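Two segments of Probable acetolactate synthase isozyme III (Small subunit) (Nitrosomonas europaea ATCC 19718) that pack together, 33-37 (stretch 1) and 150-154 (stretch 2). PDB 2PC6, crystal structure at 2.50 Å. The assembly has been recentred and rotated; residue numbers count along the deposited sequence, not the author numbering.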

ATOM      1  N   GLU A  33       8.666  -4.861  -7.712  1.00 55.87           N
ATOM      2  CA  GLU A  33       8.074  -5.960  -6.992  1.00 56.70           C
ATOM      3  C   GLU A  33       6.731  -5.498  -6.462  1.00 56.31           C
ATOM      4  O   GLU A  33       5.716  -6.181  -6.625  1.00 57.29           O
ATOM      5  N   SER A  34       6.746  -4.312  -5.854  1.00 55.33           N
ATOM      6  CA  SER A  34       5.580  -3.758  -5.185  1.00 53.95           C
ATOM      7  C   SER A  34       5.687  -2.219  -5.129  1.00 53.17           C
ATOM      8  O   SER A  34       6.778  -1.659  -5.173  1.00 53.12           O
ATOM      9  N   LEU A  35       4.564  -1.543  -4.983  1.00 51.81           N
ATOM     10  CA  LEU A  35       4.581  -0.111  -5.036  1.00 52.00           C
ATOM     11  C   LEU A  35       3.461   0.483  -4.168  1.00 52.24           C
ATOM     12  O   LEU A  35       2.306   0.170  -4.381  1.00 53.11           O
ATOM     13  N   SER A  36       3.828   1.386  -3.258  1.00 51.75           N
ATOM     14  CA  SER A  36       2.909   2.199  -2.480  1.00 51.79           C
ATOM     15  C   SER A  36       3.089   3.672  -2.761  1.00 50.52           C
ATOM     16  O   SER A  36       4.206   4.170  -2.737  1.00 51.12           O
ATOM     17  N   VAL A  37       1.994   4.393  -2.944  1.00 49.22           N
ATOM     18  CA  VAL A  37       2.056   5.838  -3.064  1.00 47.82           C
ATOM     19  C   VAL A  37       0.774   6.436  -2.445  1.00 48.15           C
ATOM     20  O   VAL A  37      -0.291   5.860  -2.555  1.00 48.36           O
ATOM     21  N   ARG A 150      -2.710  -6.931  -0.642  1.00 45.43           N
ATOM     22  CA  ARG A 150      -1.481  -6.758   0.049  1.00 46.56           C
ATOM     23  C   ARG A 150      -0.982  -5.436  -0.456  1.00 47.21           C
ATOM     24  O   ARG A 150      -0.886  -5.229  -1.671  1.00 47.96           O
ATOM     25  N   THR A 151      -0.702  -4.526   0.481  1.00 47.96           N
ATOM     26  CA  THR A 151      -0.558  -3.090   0.182  1.00 47.84           C
ATOM     27  C   THR A 151       0.793  -2.707  -0.352  1.00 47.10           C
ATOM     28  O   THR A 151       0.973  -1.540  -0.743  1.00 46.24           O
ATOM     29  N   GLY A 152       1.749  -3.634  -0.326  1.00 46.27           N
ATOM     30  CA  GLY A 152       3.117  -3.234  -0.625  1.00 45.57           C
ATOM     31  C   GLY A 152       3.690  -2.361   0.486  1.00 44.92           C
ATOM     32  O   GLY A 152       2.962  -1.647   1.188  1.00 43.87           O
ATOM     33  N   VAL A 153       5.008  -2.451   0.643  1.00 45.16           N
ATOM     34  CA  VAL A 153       5.733  -1.867   1.755  1.00 45.44           C
ATOM     35  C   VAL A 153       5.541  -0.376   1.907  1.00 45.56           C
ATOM     36  O   VAL A 153       5.403   0.376   0.941  1.00 46.24           O
ATOM     37  N   SER A 154       5.514   0.044   3.147  1.00 45.03           N
ATOM     38  CA  SER A 154       5.637   1.421   3.445  1.00 45.30           C
ATOM     39  C   SER A 154       6.769   1.565   4.477  1.00 44.78           C
ATOM     40  O   SER A 154       6.794   0.855   5.482  1.00 44.35           O
TER

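Packing of the segment Glu33 to Val37, with Leu35 to Val37 in a strand, against the segment Arg150 to Ser154, two parts of one chain that lie at least 115 residues apart where they touch. The contact is small, burying 183 Å² over both sides, and it is built mainly from two serines set against backbone. Ser36 has the largest covered area, 51 Å². Its CA-to-CB bond points toward the other segment, and chi1 is -113°, between the standard wells. In this position OG donates a hydrogen bond to the carbonyl of Thr151 (Ser36 OG to Thr151 O, 3.2 Å), the one hydrogen bond that joins the two segments. Ser36 OG also lies 3.5 Å from Gly152 O, while Ser36 CB rests 3.4 Å from Val153 O; the short side chain thus meets three successive carbonyls.

Ser34 has 35 Å² covered. Its CA-to-CB bond, like that of Ser36, points toward the partner. Its chi1 is p (86°), and the contacts are looser: Ser34 OG is 3.9 Å from Gly152 CA and 3.9 Å from Val153 N. Leu35, between the serines, turns its CA-to-CB bond away; its chi1 is t, with Leu35 CB no nearer than 7.0 Å to Thr151 O.

Opposite Ser34, Gly152 provides the closest CA approach (Ser34 CA to Gly152 CA, 5.2 Å). It has no side chain, and its positive phi of 69° by itself favours glycine. An ideal CB would point toward the other segment, 3.4 Å from Ser34 OG and 3.5 Å from Leu35 N, which is about contact distance. Thr151 (chi1 p) and Val153 (chi1 t) direct their CA-to-CB bonds sideways and meet the serines through backbone atoms; Thr151 OG1 is hydrogen-bonded elsewhere in the structure.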

ATOM      1  CB  GLU A  33       8.963  -6.457  -5.876  1.00 56.62           C
ATOM      2  CG  GLU A  33       8.645  -7.887  -5.564  1.00 60.70           C
ATOM      3  CD  GLU A  33       9.277  -8.363  -4.288  1.00 67.89           C
ATOM      4  OE1 GLU A  33       9.989  -7.572  -3.622  1.00 71.70           O
ATOM      5  OE2 GLU A  33       9.059  -9.545  -3.937  1.00 71.66           O
ATOM      6  CB  SER A  34       5.461  -4.346  -3.777  1.00 53.03           C
ATOM      7  OG  SER A  34       6.235  -3.600  -2.859  1.00 52.27           O
ATOM      8  CB  LEU A  35       4.411   0.350  -6.495  1.00 51.46           C
ATOM      9  CG  LEU A  35       4.484   1.858  -6.721  1.00 51.63           C
ATOM     10  CD1 LEU A  35       5.153   2.200  -8.035  1.00 51.43           C
ATOM     11  CD2 LEU A  35       3.080   2.486  -6.660  1.00 50.06           C
ATOM     12  CB  SER A  36       3.234   2.045  -1.007  1.00 52.00           C
ATOM     13  OG  SER A  36       2.197   1.379  -0.370  1.00 58.49           O
ATOM     14  CB  VAL A  37       2.255   6.245  -4.556  1.00 47.72           C
ATOM     15  CG1 VAL A  37       1.116   5.735  -5.434  1.00 46.84           C
ATOM     16  CG2 VAL A  37       2.401   7.743  -4.711  1.00 46.11           C
ATOM     17  CB  ARG A 150      -0.582  -7.914  -0.354  1.00 46.65           C
ATOM     18  CG  ARG A 150       0.850  -7.786   0.029  1.00 47.85           C
ATOM     19  CD  ARG A 150       1.584  -9.074  -0.249  1.00 47.72           C
ATOM     20  NE  ARG A 150       2.881  -9.025   0.402  1.00 49.03           N
ATOM     21  CZ  ARG A 150       3.573 -10.102   0.766  1.00 51.82           C
ATOM     22  NH1 ARG A 150       3.080 -11.315   0.537  1.00 54.90           N
ATOM     23  NH2 ARG A 150       4.745  -9.971   1.386  1.00 50.73           N
ATOM     24  CB  THR A 151      -0.699  -2.148   1.408  1.00 48.16           C
ATOM     25  OG1 THR A 151       0.268  -2.506   2.416  1.00 46.76           O
ATOM     26  CG2 THR A 151      -2.071  -2.164   1.944  1.00 49.04           C
ATOM     27  CB  VAL A 153       7.244  -2.119   1.640  1.00 45.69           C
ATOM     28  CG1 VAL A 153       7.999  -1.272   2.678  1.00 45.12           C
ATOM     29  CG2 VAL A 153       7.556  -3.600   1.863  1.00 46.61           C
ATOM     30  CB  SER A 154       4.336   1.896   3.991  1.00 45.33           C
ATOM     31  OG  SER A 154       4.592   3.050   4.753  1.00 51.90           O
TER